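Side-chain contacts in probable ss-1,3-N-acetylglucosaminyltransferase (PDB 6H21), which is a probable glycosyltransferase with a family 2 domain of the GT-A clan, modelled here with manganese and uridine-diphosphate-N-acetylglucosamine bound: residues 41-46 with 72-77; 96-101 with 188-193; 198-203 with 249-254. All coordinates share one frame; numbering follows the deposited sequence.

Contact 1 (41-46 with 72-77); sequences SVLNQT and KKYKGL
L43 in the last turn of helix 35-43 and L77 in the loop after helix 66-72 stand closest along the two backbones, their CA atoms 8.3 Å apart, and no hydrogen bond crosses between 41-46 and 72-77. L43 carries the contact from one side. Its CG is anti to the carbonyl carbon (chi1 -69°), which sends the two methyls off the helix toward the loop. CD1 meets the Y74 ring obliquely, 3.6 Å from CD1 of Y74 and 3.9 Å from its CE1. The same methyl of L43 lies 4.4 Å from CD1 of L77, so it faces both Y74 and L77, while CD2 of L43 turns to the carbonyl O of L77 at 4.1 Å. A branched leucine suits this place because one side chain can serve two neighbours. Tyrosine suits its own place by combining an apolar ring flank with a hydroxyl, which bonds outside the contact, to H36 earlier on helix 35-43. The loop keeps its shape by a type I turn from K72 to K75 and by the bond from L77 N to Y74 O (2.8 Å). G76 has a positive phi (91°), a conformation that suits glycine. Beyond L43 the helix ends, and the Q45 amide folds back so that NE2 donates to S41 O at 2.9 Å, in the carbonyl plane. The C-terminal end of helix 35-43 thus meets the loop leading from helix 66-72 to strand 79-82, in the parallel part of the mixed sheet, by apolar van der Waals contact alone.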
loop_
_atom_site.group_PDB
_atom_site.type_symbol
_atom_site.label_atom_id
_atom_site.label_comp_id
_atom_site.label_asym_id
_atom_site.label_seq_id
_atom_site.Cartn_x
_atom_site.Cartn_y
_atom_site.Cartn_z
ATOM N N SER C 41 18.493 -25.197 -44.224
ATOM C CA SER C 41 19.239 -25.313 -42.968
ATOM C C SER C 41 19.062 -26.715 -42.368
ATOM O O SER C 41 19.965 -27.197 -41.696
ATOM C CB SER C 41 18.889 -24.210 -41.979
ATOM O OG SER C 41 17.749 -24.528 -41.189
ATOM N N VAL C 42 17.918 -27.361 -42.614
ATOM C CA VAL C 42 17.692 -28.728 -42.118
ATOM C C VAL C 42 18.360 -29.762 -43.033
ATOM O O VAL C 42 18.888 -30.773 -42.555
ATOM C CB VAL C 42 16.202 -29.061 -41.954
ATOM C CG1 VAL C 42 16.009 -30.489 -41.456
ATOM C CG2 VAL C 42 15.519 -28.076 -41.031
ATOM N N LEU C 43 18.325 -29.534 -44.349
ATOM C CA LEU C 43 18.862 -30.517 -45.283
ATOM C C LEU C 43 20.398 -30.501 -45.304
ATOM O O LEU C 43 20.997 -31.506 -45.701
ATOM C CB LEU C 43 18.262 -30.288 -46.674
ATOM C CG LEU C 43 16.773 -30.616 -46.775
ATOM C CD1 LEU C 43 16.299 -30.545 -48.212
ATOM C CD2 LEU C 43 16.467 -31.984 -46.184
ATOM N N ASN C 44 21.022 -29.415 -44.825
ATOM C CA ASN C 44 22.493 -29.258 -44.831
ATOM C C ASN C 44 23.069 -29.555 -43.433
ATOM O O ASN C 44 23.973 -28.876 -42.953
ATOM C CB ASN C 44 22.890 -27.873 -45.360
ATOM C CG ASN C 44 22.506 -27.658 -46.816
ATOM O OD1 ASN C 44 22.404 -28.607 -47.601
ATOM N ND2 ASN C 44 22.308 -26.407 -47.210
ATOM N N GLN C 45 22.616 -30.633 -42.800
ATOM C CA GLN C 45 23.135 -31.022 -41.480
ATOM C C GLN C 45 24.407 -31.865 -41.641
ATOM O O GLN C 45 24.584 -32.554 -42.640
ATOM C CB GLN C 45 22.076 -31.804 -40.699
ATOM C CG GLN C 45 20.936 -30.938 -40.190
ATOM C CD GLN C 45 21.425 -29.919 -39.188
ATOM O OE1 GLN C 45 21.993 -30.271 -38.154
ATOM N NE2 GLN C 45 21.219 -28.650 -39.500
ATOM N N THR C 46 25.274 -31.842 -40.623
ATOM C CA THR C 46 26.434 -32.727 -40.585
ATOM C C THR C 46 26.014 -34.174 -40.320
ATOM O O THR C 46 26.721 -35.084 -40.715
ATOM C CB THR C 46 27.449 -32.294 -39.530
ATOM O OG1 THR C 46 26.776 -32.257 -38.270
ATOM C CG2 THR C 46 28.057 -30.956 -39.877
ATOM N N LYS C 72 6.762 -28.811 -52.398
ATOM C CA LYS C 72 6.765 -29.859 -53.452
ATOM C C LYS C 72 8.136 -29.983 -54.133
ATOM O O LYS C 72 8.433 -31.045 -54.640
ATOM C CB LYS C 72 5.648 -29.621 -54.473
ATOM C CG LYS C 72 4.243 -29.873 -53.916
ATOM N N LYS C 73 8.967 -28.929 -54.097
ATOM C CA LYS C 73 10.334 -28.915 -54.691
ATOM C C LYS C 73 11.309 -29.837 -53.934
ATOM O O LYS C 73 12.425 -30.082 -54.402
ATOM C CB LYS C 73 10.923 -27.497 -54.704
ATOM C CG LYS C 73 10.120 -26.456 -55.476
ATOM C CD LYS C 73 9.695 -26.879 -56.874
ATOM C CE LYS C 73 8.653 -25.952 -57.478
ATOM N NZ LYS C 73 9.211 -24.616 -57.822
ATOM N N TYR C 74 10.898 -30.333 -52.767
ATOM C CA TYR C 74 11.730 -31.197 -51.937
ATOM C C TYR C 74 11.125 -32.605 -51.835
ATOM O O TYR C 74 11.566 -33.400 -51.017
ATOM C CB TYR C 74 11.912 -30.549 -50.561
ATOM C CG TYR C 74 12.621 -29.219 -50.594
ATOM C CD1 TYR C 74 14.004 -29.146 -50.567
ATOM C CD2 TYR C 74 11.913 -28.027 -50.660
ATOM C CE1 TYR C 74 14.669 -27.934 -50.606
ATOM C CE2 TYR C 74 12.563 -26.803 -50.701
ATOM C CZ TYR C 74 13.947 -26.758 -50.666
ATOM O OH TYR C 74 14.606 -25.566 -50.688
ATOM N N LYS C 75 10.142 -32.929 -52.683
ATOM C CA LYS C 75 9.500 -34.237 -52.627
ATOM C C LYS C 75 10.561 -35.329 -52.820
ATOM O O LYS C 75 11.479 -35.215 -53.653
ATOM C CB LYS C 75 8.367 -34.390 -53.649
ATOM C CG LYS C 75 7.243 -35.314 -53.196
ATOM N N GLY C 76 10.465 -36.361 -51.982
ATOM C CA GLY C 76 11.446 -37.420 -51.972
ATOM C C GLY C 76 12.590 -37.170 -51.002
ATOM O O GLY C 76 13.363 -38.096 -50.766
ATOM N N LEU C 77 12.722 -35.935 -50.475
ATOM C CA LEU C 77 13.804 -35.573 -49.524
ATOM C C LEU C 77 13.229 -35.257 -48.138
ATOM O O LEU C 77 13.977 -35.096 -47.179
ATOM C CB LEU C 77 14.587 -34.353 -50.033
ATOM C CG LEU C 77 15.227 -34.452 -51.416
ATOM C CD1 LEU C 77 16.096 -33.232 -51.674
ATOM C CD2 LEU C 77 16.036 -35.727 -51.570
#

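Contact 2 (96-101 with 188-193); sequences TGLKMS and IKFKTF
L98, on helix 91-100 of the GT-A fold, meets F190 and I188 in the loop between helices 180-185 and 198-207, and these three residues account for nearly all of the 86 Å² buried between the segments. All three are interior residues, so large hydrocarbon groups fit the place. L98 points toward the loop with CG anti to the carbonyl carbon (chi1 -72°), and its CD1 methyl does the touching. The side chain also packs on V106 and F108, so it fills the angle between the helix, strand 105-108 and the loop. F190 turns its ring inward to the same region. The methyl comes to it obliquely and not closely, while its aromatic partners are F202, stacked against it, and F108, in an edge-to-face pair. A flat aromatic ring suits the place because it can serve both of these neighbours. Its backbone is held too, since F190 N is hydrogen-bonded to N95 OD1 on helix 91-100. I188 contributes to this contact through its main chain, its side chain leading away from L98 to pack on F202. No polar bond links 96-101 with 188-193, and the fit is loose van der Waals packing: CD1 of L98 lies 4.4 Å from CE2 of F190, and the same methyl is 4.2 Å from the carbonyl O of I188.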
loop_
_atom_site.group_PDB
_atom_site.type_symbol
_atom_site.label_atom_id
_atom_site.label_comp_id
_atom_site.label_asym_id
_atom_site.label_seq_id
_atom_site.Cartn_x
_atom_site.Cartn_y
_atom_site.Cartn_z
ATOM N N THR C 96 0.306 -33.736 -35.243
ATOM C CA THR C 96 0.277 -34.573 -36.454
ATOM C C THR C 96 1.667 -35.168 -36.745
ATOM O O THR C 96 1.778 -36.342 -37.089
ATOM C CB THR C 96 -0.203 -33.789 -37.681
ATOM O OG1 THR C 96 -1.407 -33.093 -37.361
ATOM C CG2 THR C 96 -0.427 -34.687 -38.874
ATOM N N GLY C 97 2.706 -34.332 -36.617
ATOM C CA GLY C 97 4.114 -34.704 -36.754
ATOM C C GLY C 97 4.557 -35.772 -35.764
ATOM O O GLY C 97 5.256 -36.703 -36.143
ATOM N N LEU C 98 4.170 -35.640 -34.491
ATOM C CA LEU C 98 4.525 -36.641 -33.451
ATOM C C LEU C 98 4.034 -38.046 -33.843
ATOM O O LEU C 98 4.787 -39.032 -33.727
ATOM C CB LEU C 98 3.939 -36.195 -32.107
ATOM C CG LEU C 98 4.653 -35.000 -31.478
ATOM C CD1 LEU C 98 3.886 -34.449 -30.281
ATOM C CD2 LEU C 98 6.079 -35.383 -31.087
ATOM N N LYS C 99 2.788 -38.134 -34.323
ATOM C CA LYS C 99 2.162 -39.415 -34.706
ATOM C C LYS C 99 2.893 -40.028 -35.913
ATOM O O LYS C 99 2.957 -41.249 -36.053
ATOM C CB LYS C 99 0.670 -39.196 -34.979
ATOM N N MET C 100 3.457 -39.178 -36.777
ATOM C CA MET C 100 4.167 -39.615 -37.977
ATOM C C MET C 100 5.585 -40.113 -37.656
ATOM O O MET C 100 6.114 -40.934 -38.391
ATOM C CB MET C 100 4.246 -38.482 -39.006
ATOM C CG MET C 100 2.909 -38.237 -39.674
ATOM S SD MET C 100 2.854 -36.741 -40.684
ATOM C CE MET C 100 3.934 -37.225 -42.028
ATOM N N SER C 101 6.215 -39.593 -36.602
ATOM C CA SER C 101 7.602 -39.947 -36.298
ATOM C C SER C 101 7.653 -41.244 -35.478
ATOM O O SER C 101 6.950 -41.398 -34.493
ATOM C CB SER C 101 8.302 -38.826 -35.571
ATOM O OG SER C 101 9.563 -39.260 -35.087
ATOM N N ILE C 188 1.835 -37.464 -24.322
ATOM C CA ILE C 188 1.985 -36.009 -24.278
ATOM C C ILE C 188 1.650 -35.405 -25.650
ATOM O O ILE C 188 2.278 -35.700 -26.664
ATOM C CB ILE C 188 3.372 -35.572 -23.785
ATOM C CG1 ILE C 188 3.723 -36.202 -22.435
ATOM C CG2 ILE C 188 3.414 -34.054 -23.714
ATOM C CD1 ILE C 188 5.178 -36.076 -22.052
ATOM N N LYS C 189 0.644 -34.528 -25.651
ATOM C CA LYS C 189 0.210 -33.835 -26.833
ATOM C C LYS C 189 0.156 -32.348 -26.510
ATOM O O LYS C 189 0.006 -31.968 -25.344
ATOM C CB LYS C 189 -1.173 -34.310 -27.285
ATOM C CG LYS C 189 -1.316 -35.814 -27.487
ATOM N N PHE C 190 0.254 -31.534 -27.563
ATOM C CA PHE C 190 -0.004 -30.109 -27.485
ATOM C C PHE C 190 -1.503 -29.881 -27.306
ATOM O O PHE C 190 -2.294 -30.410 -28.067
ATOM C CB PHE C 190 0.489 -29.404 -28.751
ATOM C CG PHE C 190 1.991 -29.286 -28.828
ATOM C CD1 PHE C 190 2.643 -28.202 -28.260
ATOM C CD2 PHE C 190 2.751 -30.263 -29.448
ATOM C CE1 PHE C 190 4.023 -28.108 -28.311
ATOM C CE2 PHE C 190 4.131 -30.161 -29.511
ATOM C CZ PHE C 190 4.763 -29.089 -28.939
ATOM N N LYS C 191 -1.862 -29.060 -26.319
ATOM C CA LYS C 191 -3.244 -28.705 -26.076
ATOM C C LYS C 191 -3.651 -27.623 -27.080
ATOM O O LYS C 191 -2.816 -26.836 -27.538
ATOM C CB LYS C 191 -3.435 -28.246 -24.627
ATOM C CG LYS C 191 -3.099 -29.292 -23.568
ATOM C CD LYS C 191 -3.730 -30.661 -23.811
ATOM C CE LYS C 191 -3.152 -31.759 -22.939
ATOM N NZ LYS C 191 -3.191 -31.400 -21.501
ATOM N N THR C 192 -4.951 -27.590 -27.388
ATOM C CA THR C 192 -5.485 -26.878 -28.545
ATOM C C THR C 192 -6.504 -25.794 -28.165
ATOM O O THR C 192 -7.119 -25.224 -29.068
ATOM C CB THR C 192 -6.171 -27.872 -29.484
ATOM O OG1 THR C 192 -7.100 -28.630 -28.707
ATOM C CG2 THR C 192 -5.184 -28.794 -30.165
ATOM N N PHE C 193 -6.695 -25.526 -26.865
ATOM C CA PHE C 193 -7.794 -24.651 -26.387
ATOM C C PHE C 193 -7.307 -23.214 -26.104
ATOM O O PHE C 193 -8.124 -22.309 -25.856
ATOM C CB PHE C 193 -8.475 -25.269 -25.158
ATOM C CG PHE C 193 -7.585 -25.552 -23.968
ATOM C CD1 PHE C 193 -7.167 -24.531 -23.123
ATOM C CD2 PHE C 193 -7.198 -26.852 -23.668
ATOM C CE1 PHE C 193 -6.360 -24.805 -22.028
ATOM C CE2 PHE C 193 -6.393 -27.121 -22.571
ATOM C CZ PHE C 193 -5.971 -26.098 -21.759
#

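Contact 3 (198-203 with 249-254); sequences EDQLFT and NEIYKA. With UD1 (uridine-diphosphate-N-acetylglucosamine), chain X.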
loop_
_atom_site.group_PDB
_atom_site.type_symbol
_atom_site.label_atom_id
_atom_site.label_comp_id
_atom_site.label_asym_id
_atom_site.label_seq_id
_atom_site.Cartn_x
_atom_site.Cartn_y
_atom_site.Cartn_z
ATOM N N GLU C 198 0.733 -22.796 -24.503
ATOM C CA GLU C 198 0.601 -24.248 -24.826
ATOM C C GLU C 198 1.976 -24.918 -24.903
ATOM O O GLU C 198 2.130 -26.086 -24.549
ATOM C CB GLU C 198 -0.094 -24.495 -26.164
ATOM C CG GLU C 198 -1.444 -23.832 -26.290
ATOM C CD GLU C 198 -2.554 -24.502 -25.503
ATOM O OE1 GLU C 198 -2.266 -25.036 -24.409
ATOM O OE2 GLU C 198 -3.709 -24.514 -26.000
ATOM N N ASP C 199 2.952 -24.176 -25.426
ATOM C CA ASP C 199 4.310 -24.661 -25.594
ATOM C C ASP C 199 4.963 -24.845 -24.214
ATOM O O ASP C 199 5.614 -25.855 -23.958
ATOM C CB ASP C 199 5.105 -23.735 -26.526
ATOM C CG ASP C 199 4.637 -23.780 -27.975
ATOM O OD1 ASP C 199 3.569 -24.366 -28.231
ATOM O OD2 ASP C 199 5.360 -23.245 -28.853
ATOM N N GLN C 200 4.750 -23.883 -23.311
ATOM C CA GLN C 200 5.206 -24.023 -21.912
ATOM C C GLN C 200 4.632 -25.300 -21.278
ATOM O O GLN C 200 5.337 -26.031 -20.595
ATOM C CB GLN C 200 4.733 -22.842 -21.062
ATOM C CG GLN C 200 5.424 -21.526 -21.343
ATOM C CD GLN C 200 4.989 -20.477 -20.340
ATOM O OE1 GLN C 200 5.222 -20.600 -19.136
ATOM N NE2 GLN C 200 4.328 -19.434 -20.828
ATOM N N LEU C 201 3.339 -25.550 -21.500
ATOM C CA LEU C 201 2.657 -26.663 -20.889
ATOM C C LEU C 201 3.252 -27.985 -21.392
ATOM O O LEU C 201 3.469 -28.890 -20.598
ATOM C CB LEU C 201 1.157 -26.592 -21.181
ATOM C CG LEU C 201 0.358 -27.806 -20.705
ATOM C CD1 LEU C 201 0.572 -28.057 -19.224
ATOM C CD2 LEU C 201 -1.127 -27.636 -21.006
ATOM N N PHE C 202 3.520 -28.066 -22.704
ATOM C CA PHE C 202 4.112 -29.258 -23.298
ATOM C C PHE C 202 5.492 -29.519 -22.677
ATOM O O PHE C 202 5.759 -30.624 -22.255
ATOM C CB PHE C 202 4.199 -29.134 -24.820
ATOM C CG PHE C 202 4.785 -30.345 -25.502
ATOM C CD1 PHE C 202 6.160 -30.525 -25.557
ATOM C CD2 PHE C 202 3.964 -31.313 -26.057
ATOM C CE1 PHE C 202 6.703 -31.638 -26.176
ATOM C CE2 PHE C 202 4.506 -32.425 -26.673
ATOM C CZ PHE C 202 5.875 -32.594 -26.725
ATOM N N THR C 203 6.352 -28.494 -22.610
ATOM C CA THR C 203 7.696 -28.659 -22.062
ATOM C C THR C 203 7.639 -29.046 -20.576
ATOM O O THR C 203 8.380 -29.946 -20.145
ATOM C CB THR C 203 8.561 -27.416 -22.287
ATOM O OG1 THR C 203 8.664 -27.179 -23.692
ATOM C CG2 THR C 203 9.949 -27.566 -21.707
ATOM N N ASN C 249 -3.255 -23.102 -15.276
ATOM C CA ASN C 249 -3.803 -24.094 -14.362
ATOM C C ASN C 249 -3.224 -25.491 -14.674
ATOM O O ASN C 249 -2.884 -26.216 -13.774
ATOM C CB ASN C 249 -5.335 -24.089 -14.361
ATOM C CG ASN C 249 -5.915 -25.045 -13.343
ATOM O OD1 ASN C 249 -6.631 -25.990 -13.691
ATOM N ND2 ASN C 249 -5.522 -24.884 -12.094
ATOM N N GLU C 250 -3.085 -25.845 -15.951
ATOM C CA GLU C 250 -2.609 -27.168 -16.355
ATOM C C GLU C 250 -1.117 -27.332 -16.044
ATOM O O GLU C 250 -0.670 -28.437 -15.753
ATOM C CB GLU C 250 -2.916 -27.429 -17.837
ATOM C CG GLU C 250 -4.406 -27.480 -18.146
ATOM C CD GLU C 250 -5.174 -28.651 -17.547
ATOM O OE1 GLU C 250 -4.603 -29.764 -17.483
ATOM O OE2 GLU C 250 -6.360 -28.453 -17.145
ATOM N N ILE C 251 -0.361 -26.225 -16.074
ATOM C CA ILE C 251 1.057 -26.251 -15.721
ATOM C C ILE C 251 1.208 -26.663 -14.248
ATOM O O ILE C 251 1.973 -27.586 -13.922
ATOM C CB ILE C 251 1.720 -24.905 -16.051
ATOM C CG1 ILE C 251 1.915 -24.770 -17.567
ATOM C CG2 ILE C 251 3.020 -24.717 -15.278
ATOM C CD1 ILE C 251 2.199 -23.363 -18.013
ATOM N N TYR C 252 0.460 -25.990 -13.365
ATOM C CA TYR C 252 0.492 -26.298 -11.929
ATOM C C TYR C 252 0.033 -27.733 -11.655
ATOM O O TYR C 252 0.666 -28.416 -10.853
ATOM C CB TYR C 252 -0.357 -25.300 -11.151
ATOM C CG TYR C 252 0.281 -23.949 -11.021
ATOM C CD1 TYR C 252 1.437 -23.787 -10.281
ATOM C CD2 TYR C 252 -0.268 -22.839 -11.638
ATOM C CE1 TYR C 252 2.017 -22.537 -10.114
ATOM C CE2 TYR C 252 0.305 -21.591 -11.502
ATOM C CZ TYR C 252 1.450 -21.443 -10.734
ATOM O OH TYR C 252 2.000 -20.218 -10.565
ATOM N N LYS C 253 -1.032 -28.182 -12.352
ATOM C CA LYS C 253 -1.557 -29.548 -12.242
ATOM C C LYS C 253 -0.469 -30.564 -12.622
ATOM O O LYS C 253 -0.313 -31.560 -11.928
ATOM C CB LYS C 253 -2.805 -29.773 -13.105
ATOM C CG LYS C 253 -4.067 -29.056 -12.625
ATOM C CD LYS C 253 -5.362 -29.800 -12.880
ATOM C CE LYS C 253 -5.931 -29.628 -14.278
ATOM N N ALA C 254 0.291 -30.284 -13.688
ATOM C CA ALA C 254 1.370 -31.173 -14.171
ATOM C C ALA C 254 2.473 -31.299 -13.117
ATOM O O ALA C 254 3.011 -32.376 -12.899
ATOM C CB ALA C 254 1.949 -30.707 -15.489
HETATM C "C1'" UD1 X . 6.387 -17.862 -30.912
HETATM C "C2'" UD1 X . 7.380 -18.264 -29.818
HETATM C "C3'" UD1 X . 8.000 -19.620 -30.153
HETATM C "C4'" UD1 X . 6.893 -20.646 -30.381
HETATM C "C5'" UD1 X . 5.835 -20.141 -31.367
HETATM C "C6'" UD1 X . 4.658 -21.112 -31.502
HETATM C "C7'" UD1 X . 8.522 -16.417 -28.646
HETATM C "C8'" UD1 X . 9.688 -15.466 -28.683
HETATM N "N2'" UD1 X . 8.423 -17.256 -29.679
HETATM O "O1'" UD1 X . 7.114 -17.772 -32.142
HETATM O "O3'" UD1 X . 8.867 -20.040 -29.088
HETATM O "O4'" UD1 X . 7.479 -21.844 -30.892
HETATM O "O5'" UD1 X . 5.345 -18.835 -30.998
HETATM O "O6'" UD1 X . 4.087 -21.448 -30.241
HETATM O "O7'" UD1 X . 7.724 -16.423 -27.723
HETATM N N1 UD1 X . 1.893 -21.936 -37.540
HETATM C C2 UD1 X . 0.933 -22.937 -37.772
HETATM N N3 UD1 X . -0.343 -22.635 -37.985
HETATM C C4 UD1 X . -0.751 -21.372 -37.993
HETATM C C5 UD1 X . 0.167 -20.345 -37.767
HETATM C C6 UD1 X . 1.510 -20.645 -37.529
HETATM O O2 UD1 X . 1.249 -24.134 -37.774
HETATM O O4 UD1 X . -1.962 -21.153 -38.215
HETATM C C1B UD1 X . 3.271 -22.368 -37.298
HETATM C C2B UD1 X . 4.319 -21.551 -38.034
HETATM O "O2'" UD1 X . 4.415 -21.953 -39.396
HETATM C C3B UD1 X . 5.562 -21.854 -37.214
HETATM C C4B UD1 X . 5.023 -22.071 -35.802
HETATM O O4B UD1 X . 3.604 -22.264 -35.915
HETATM O O3B UD1 X . 6.198 -23.052 -37.681
HETATM C C5B UD1 X . 5.271 -20.883 -34.890
HETATM O O5B UD1 X . 4.927 -19.695 -35.588
HETATM P PA UD1 X . 5.884 -18.413 -35.607
HETATM O O1A UD1 X . 5.184 -17.404 -36.459
HETATM O O2A UD1 X . 7.346 -18.780 -35.850
HETATM O O3A UD1 X . 5.731 -17.962 -34.096
HETATM P PB UD1 X . 6.671 -16.886 -33.387
HETATM O O1B UD1 X . 5.801 -15.756 -32.931
HETATM O O2B UD1 X . 7.915 -16.563 -34.203
#
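L201 lays its two methyls over the backbone and CB of E250 and against the side chain of I251. Its CG is anti to the backbone N (chi1 174°), which carries the branch toward the neighbouring helix. CD2 rests 3.6 Å from CB of E250, and CD1 lies 3.7 Å from the carbonyl O of E250. CD1 also reaches CG1 of I251 at 3.9 Å, the closest approach of these two side chains. E250 is suited to the border of such a packing: its CB faces L201, but the chain bends at chi2 (-67°) and takes the carboxylate away, so that aliphatic carbon is what meets the leucine. I251 answers from the other helix. Its CG1 bends in close to the L201 backbone and its CD1 ends 4.0 Å from CB of Q200. The extended side chain of Q200 then leaves the contact, with OE1 hydrogen-bonded to Y274 on helix 264-281. The short axes run nearly parallel, at 6°, with a closest approach of 9.4 Å, yet the CA atoms of L201 and I251 are only 5.4 Å apart. The two backbones thus come near at this point, and L201 and I251 pack beside each other there. D199 looks the other way. Its OD2 accepts a hydrogen bond from O6' of uridine-diphosphate-N-acetylglucosamine at 2.6 Å, and R94, which also binds the ligand, forms a salt bridge to the same oxygen and probably helps to fix the carboxylate. Helix 198-207 therefore has one side in the ligand pocket of a GT-A glycosyltransferase and another packed, through L201, I251 and the aliphatic carbons of Q200 and E250, on helix 242-256 of the TarS-type linker region.

Contacts 2 and 3 adjoin, with centres 14 Å apart, because 188-193 leads into helix 198-207; CG2 of I188 lies 3.5 Å from CE2 of F202, so the two contacts touch through this pair. Contact 3 reaches the pocket through D199, which binds uridine-diphosphate-N-acetylglucosamine directly, and contact 2 lies close by: the F190 side chain is about 7 Å from that ligand and about 13 Å from a manganese ion. Contact 1 is remote, its centre about 22 Å from that of contact 2 and about 33 Å from that of contact 3, and it joins a helix end to a loop at the surface. Along the chain the three follow in series.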